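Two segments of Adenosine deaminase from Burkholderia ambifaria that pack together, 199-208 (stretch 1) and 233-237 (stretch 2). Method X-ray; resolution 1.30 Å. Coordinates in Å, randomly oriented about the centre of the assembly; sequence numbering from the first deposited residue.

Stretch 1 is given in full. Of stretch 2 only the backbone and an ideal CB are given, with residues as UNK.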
ATOM      1  N   PHE A 199       1.240   3.653  21.001  1.00  8.02           N
ATOM      2  CA  PHE A 199       0.614   2.359  20.713  1.00  8.18           C
ATOM      3  C   PHE A 199       1.518   1.173  21.055  1.00  9.44           C
ATOM      4  O   PHE A 199       1.372   0.077  20.504  1.00  9.31           O
ATOM      5  CB  PHE A 199       0.169   2.343  19.245  1.00  9.41           C
ATOM      6  CG  PHE A 199      -0.783   3.457  18.934  1.00  8.07           C
ATOM      7  CD1 PHE A 199      -2.137   3.303  19.191  1.00 10.47           C
ATOM      8  CD2 PHE A 199      -0.323   4.691  18.490  1.00  9.34           C
ATOM      9  CE1 PHE A 199      -3.027   4.339  18.971  1.00 10.22           C
ATOM     10  CE2 PHE A 199      -1.214   5.734  18.263  1.00 10.12           C
ATOM     11  CZ  PHE A 199      -2.563   5.555  18.500  1.00 11.11           C
ATOM     12  N   TRP A 200       2.433   1.386  21.997  1.00  9.64           N
ATOM     13  CA  TRP A 200       3.382   0.350  22.389  1.00  9.34           C
ATOM     14  C   TRP A 200       2.682  -0.937  22.827  1.00  9.10           C
ATOM     15  O   TRP A 200       3.159  -2.036  22.537  1.00  9.24           O
ATOM     16  CB  TRP A 200       4.318   0.847  23.508  1.00  8.59           C
ATOM     17  CG  TRP A 200       3.643   1.084  24.821  1.00  9.23           C
ATOM     18  CD1 TRP A 200       3.123   2.264  25.276  1.00  9.45           C
ATOM     19  CD2 TRP A 200       3.421   0.124  25.864  1.00  8.93           C
ATOM     20  NE1 TRP A 200       2.582   2.091  26.526  1.00  9.16           N
ATOM     21  CE2 TRP A 200       2.751   0.786  26.910  1.00  9.16           C
ATOM     22  CE3 TRP A 200       3.722  -1.237  26.010  1.00  8.93           C
ATOM     23  CZ2 TRP A 200       2.373   0.134  28.092  1.00  9.50           C
ATOM     24  CZ3 TRP A 200       3.351  -1.877  27.171  1.00 10.68           C
ATOM     25  CH2 TRP A 200       2.680  -1.197  28.201  1.00 10.32           C
ATOM     26  N   LYS A 201       1.560  -0.817  23.528  1.00  8.82           N
ATOM     27  CA  LYS A 201       0.918  -2.004  24.083  1.00  9.84           C
ATOM     28  C   LYS A 201       0.385  -2.951  23.009  1.00  9.09           C
ATOM     29  O   LYS A 201       0.569  -4.174  23.092  1.00  9.74           O
ATOM     30  CB  LYS A 201      -0.187  -1.599  25.056  1.00 11.29           C
ATOM     31  CG  LYS A 201      -0.690  -2.725  25.929  1.00 15.94           C
ATOM     32  CD  LYS A 201      -1.630  -2.193  27.004  1.00 16.85           C
ATOM     33  CE  LYS A 201      -2.280  -3.316  27.761  1.00 19.42           C
ATOM     34  NZ  LYS A 201      -3.251  -2.735  28.710  1.00 16.29           N
ATOM     35  N   ALA A 202      -0.256  -2.387  21.992  1.00  9.20           N
ATOM     36  CA  ALA A 202      -0.806  -3.200  20.924  1.00  8.61           C
ATOM     37  C   ALA A 202       0.296  -3.920  20.163  1.00  8.93           C
ATOM     38  O   ALA A 202       0.134  -5.081  19.778  1.00  8.18           O
ATOM     39  CB  ALA A 202      -1.632  -2.342  19.982  1.00 10.67           C
ATOM     40  N   TYR A 203       1.417  -3.234  19.946  1.00  8.50           N
ATOM     41  CA  TYR A 203       2.549  -3.855  19.253  1.00  8.44           C
ATOM     42  C   TYR A 203       3.167  -4.975  20.081  1.00  8.86           C
ATOM     43  O   TYR A 203       3.449  -6.053  19.548  1.00  8.49           O
ATOM     44  CB  TYR A 203       3.582  -2.804  18.789  1.00  8.11           C
ATOM     45  CG  TYR A 203       3.142  -2.155  17.492  1.00  7.13           C
ATOM     46  CD1 TYR A 203       2.182  -1.147  17.482  1.00  7.95           C
ATOM     47  CD2 TYR A 203       3.645  -2.587  16.278  1.00  8.83           C
ATOM     48  CE1 TYR A 203       1.748  -0.586  16.286  1.00  8.79           C
ATOM     49  CE2 TYR A 203       3.214  -2.034  15.085  1.00  7.31           C
ATOM     50  CZ  TYR A 203       2.268  -1.041  15.100  1.00  7.57           C
ATOM     51  OH  TYR A 203       1.840  -0.508  13.902  1.00  8.18           O
ATOM     52  N   ARG A 204       3.342  -4.738  21.382  1.00  7.98           N
ATOM     53  CA  ARG A 204       3.808  -5.790  22.283  1.00  8.21           C
ATOM     54  C   ARG A 204       2.893  -7.006  22.217  1.00  9.87           C
ATOM     55  O   ARG A 204       3.351  -8.147  22.084  1.00  8.53           O
ATOM     56  CB  ARG A 204       3.841  -5.293  23.730  1.00 11.03           C
ATOM     57  CG  ARG A 204       4.199  -6.380  24.747  1.00 11.10           C
ATOM     58  CD  ARG A 204       3.756  -5.994  26.143  1.00 13.57           C
ATOM     59  NE  ARG A 204       2.301  -6.025  26.274  1.00 13.41           N
ATOM     60  CZ  ARG A 204       1.646  -5.751  27.397  1.00 14.87           C
ATOM     61  NH1 ARG A 204       2.315  -5.408  28.493  1.00 17.45           N
ATOM     62  NH2 ARG A 204       0.322  -5.811  27.423  1.00 17.74           N
ATOM     63  N   ASP A 205       1.592  -6.762  22.296  1.00  9.24           N
ATOM     64  CA  ASP A 205       0.627  -7.850  22.295  1.00  8.53           C
ATOM     65  C   ASP A 205       0.634  -8.595  20.961  1.00  8.40           C
ATOM     66  O   ASP A 205       0.537  -9.822  20.945  1.00 10.09           O
ATOM     67  CB  ASP A 205      -0.787  -7.328  22.584  1.00 11.67           C
ATOM     68  CG  ASP A 205      -0.984  -6.899  24.023  1.00 11.07           C
ATOM     69  OD1 ASP A 205      -0.066  -7.045  24.855  1.00 11.50           O
ATOM     70  OD2 ASP A 205      -2.100  -6.428  24.325  1.00 13.99           O
ATOM     71  N   ALA A 206       0.739  -7.876  19.846  1.00  8.99           N
ATOM     72  CA  ALA A 206       0.719  -8.530  18.535  1.00  8.74           C
ATOM     73  C   ALA A 206       1.907  -9.463  18.378  1.00  8.16           C
ATOM     74  O   ALA A 206       1.751 -10.610  17.945  1.00  9.42           O
ATOM     75  CB  ALA A 206       0.700  -7.495  17.422  1.00  7.94           C
ATOM     76  N   ARG A 207       3.083  -8.972  18.765  1.00  8.29           N
ATOM     77  CA  ARG A 207       4.300  -9.759  18.647  1.00  8.34           C
ATOM     78  C   ARG A 207       4.247 -10.955  19.596  1.00  8.92           C
ATOM     79  O   ARG A 207       4.640 -12.061  19.225  1.00 10.01           O
ATOM     80  CB  ARG A 207       5.546  -8.902  18.870  1.00  9.55           C
ATOM     81  CG  ARG A 207       5.718  -7.856  17.770  1.00  9.74           C
ATOM     82  CD  ARG A 207       7.079  -7.185  17.807  1.00 14.81           C
ATOM     83  NE  ARG A 207       8.100  -7.999  17.140  1.00 19.60           N
ATOM     84  CZ  ARG A 207       9.241  -8.395  17.697  1.00 20.53           C
ATOM     85  NH1 ARG A 207       9.542  -8.067  18.948  1.00 25.51           N
ATOM     86  NH2 ARG A 207      10.096  -9.128  16.994  1.00 23.78           N
ATOM     87  N   ALA A 208       3.723 -10.754  20.805  1.00  8.88           N
ATOM     88  CA  ALA A 208       3.602 -11.864  21.757  1.00  9.34           C
ATOM     89  C   ALA A 208       2.630 -12.935  21.258  1.00 10.02           C
ATOM     90  O   ALA A 208       2.716 -14.102  21.646  1.00 10.17           O
ATOM     91  CB  ALA A 208       3.165 -11.357  23.132  1.00 10.80           C
ATOM     92  N   UNK A 233      11.644   0.527  18.865  1.00 10.03           N
ATOM     93  CA  UNK A 233      10.783   0.323  20.027  1.00  8.95           C
ATOM     94  C   UNK A 233       9.692  -0.691  19.694  1.00 10.07           C
ATOM     95  O   UNK A 233       9.533  -1.699  20.388  1.00 10.31           O
ATOM     96  CB  UNK A 233      10.165   1.646  20.483  1.00  8.95           C
ATOM     97  N   UNK A 234       8.938  -0.436  18.631  1.00  8.98           N
ATOM     98  CA  UNK A 234       7.843  -1.329  18.264  1.00  9.36           C
ATOM     99  C   UNK A 234       8.362  -2.624  17.642  1.00 10.72           C
ATOM    100  O   UNK A 234       7.649  -3.629  17.615  1.00 11.09           O
ATOM    101  CB  UNK A 234       6.892  -0.627  17.293  1.00  9.36           C
ATOM    102  N   UNK A 235       9.595  -2.589  17.132  1.00  8.60           N
ATOM    103  CA  UNK A 235      10.231  -3.746  16.495  1.00  9.30           C
ATOM    104  C   UNK A 235       9.497  -4.214  15.243  1.00  8.26           C
ATOM    105  O   UNK A 235       9.350  -5.410  15.021  1.00  8.91           O
ATOM    106  CB  UNK A 235      10.320  -4.903  17.492  1.00  9.30           C
ATOM    107  N   UNK A 236       9.061  -3.278  14.409  1.00  8.51           N
ATOM    108  CA  UNK A 236       8.329  -3.650  13.202  1.00  9.07           C
ATOM    109  C   UNK A 236       9.194  -4.463  12.245  1.00  8.35           C
ATOM    110  O   UNK A 236      10.426  -4.324  12.202  1.00  9.37           O
ATOM    111  CB  UNK A 236       7.807  -2.398  12.495  1.00  9.07           C
ATOM    112  N   UNK A 237       8.529  -5.314  11.480  1.00  9.04           N
ATOM    113  CA  UNK A 237       9.199  -6.123  10.476  1.00  7.93           C
ATOM    114  C   UNK A 237       9.489  -5.364   9.197  1.00  9.67           C
ATOM    115  O   UNK A 237      10.432  -5.690   8.482  1.00 11.57           O
ATOM    116  CB  UNK A 237       8.352  -7.356  10.155  1.00  7.93           C
TER

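Stretch 1 is a helix from Trp 200 to Ala 208, with Phe 199 at its N-cap. It offers stretch 2 three features in turn: the backbone at Trp 200, the ring of Tyr 203 and the side chain of Arg 207. No direct hydrogen bond joins the two stretches.

Position 233 points its CA-to-CB bond sideways. Nothing of stretch 1 lies within 5.5 Å of the ideal CB. Stretch 1 sets few demands here, and many side chains, polar or apolar, would suit. The deposited residue is Leu 233, with chi1 t. Its end comes nearer to stretch 1, but Leu 233 CD2 comes no closer than 4.7 Å to Trp 200 CB.

Position 234 is the centre of the contact. Its CA is 5.9 Å from CA of Tyr 203. The CA-to-CB bond points sideways, and the ideal CB is 3.9 Å from Tyr 203 CD2. A side chain starting here can run across the ring toward the start of the helix. The surface on offer is mostly carbon, so Leu, Ile or Met would suit. The residue is Leu 234, chi1 m and chi2 t. Its CD1 sits over the ring face of Tyr 203, 3.7 Å from the ring centroid and 6° off the normal, a CH-pi contact. Its CD2 packs 3.9 Å from Trp 200 CA. The backbone also takes part: Leu 234 O is 3.6 Å from Arg 207 CD.

Position 235 has positive phi (63/42), just after a helix, and CA-to-CB points sideways. Gly fits this best, and Asn or Asp is often tolerated. The ideal CB is 3.6 Å from Arg 207 NH1, so a polar or acidic side chain would also be reasonable. The residue is His 235, which takes up the left-handed conformation. Its CB keeps the 3.6 Å approach to Arg 207 NH1. Its carbonyl O lies over a face of the guanidinium, 3.6 Å from Arg 207 NE. Water 1 bridges these two atoms, donating to His 235 O (2.8 Å) and accepting a weak bond from Arg 207 NE (2.8 Å).

Position 236 is extended (-64/151), with CA-to-CB sideways. The ideal CB is 5.3 Å from Tyr 203 CE2, leaving room for a small or medium apolar group such as Val, Ile or Leu. It is Val 236, and CG1 reaches 3.9 Å from Tyr 203 CE2.

Position 237 also points sideways, with nothing of stretch 1 within 5.5 Å of its ideal CB. The charge of Arg 207 makes an acidic or polar residue plausible. Asp 237 is deposited. Water 1, already bound to Arg 207 NE, donates to Asp 237 OD2 (2.8 Å). Water 2 donates to Asp 237 OD1 (2.7 Å) and accepts a weak bond from Arg 207 NH2 (3.5 Å).

Stretch 2 (233-237) LLHVD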
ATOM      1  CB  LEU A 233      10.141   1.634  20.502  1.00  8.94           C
ATOM      2  CG  LEU A 233       9.239   1.411  21.730  1.00 11.06           C
ATOM      3  CD1 LEU A 233      10.047   1.040  22.971  1.00 12.00           C
ATOM      4  CD2 LEU A 233       8.347   2.619  21.983  1.00 13.04           C
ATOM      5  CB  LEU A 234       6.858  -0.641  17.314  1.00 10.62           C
ATOM      6  CG  LEU A 234       6.231   0.657  17.821  1.00  9.83           C
ATOM      7  CD1 LEU A 234       5.186   1.113  16.821  1.00 10.39           C
ATOM      8  CD2 LEU A 234       5.619   0.499  19.216  1.00 11.03           C
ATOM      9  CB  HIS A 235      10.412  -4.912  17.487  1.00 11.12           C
ATOM     10  CG  HIS A 235      11.190  -4.547  18.714  1.00 14.12           C
ATOM     11  ND1 HIS A 235      12.500  -4.117  18.666  1.00 19.13           N
ATOM     12  CD2 HIS A 235      10.841  -4.534  20.023  1.00 14.38           C
ATOM     13  CE1 HIS A 235      12.926  -3.862  19.890  1.00 19.74           C
ATOM     14  NE2 HIS A 235      11.940  -4.112  20.733  1.00 18.99           N
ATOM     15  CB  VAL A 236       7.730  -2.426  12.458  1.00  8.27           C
ATOM     16  CG1 VAL A 236       6.722  -1.713  13.343  1.00  8.71           C
ATOM     17  CG2 VAL A 236       8.821  -1.464  11.994  1.00 10.01           C
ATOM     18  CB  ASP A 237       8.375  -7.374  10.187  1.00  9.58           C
ATOM     19  CG  ASP A 237       8.220  -8.233  11.404  1.00 10.02           C
ATOM     20  OD1 ASP A 237       9.223  -8.882  11.791  1.00 13.94           O
ATOM     21  OD2 ASP A 237       7.134  -8.236  12.027  1.00  9.79           O
TER
HETATM   22  O   HOH W   1       7.227  -7.171  14.614  1.00 12.38           O
HETATM   23  O   HOH W   2       8.838 -10.433  14.016  1.00 28.40           O
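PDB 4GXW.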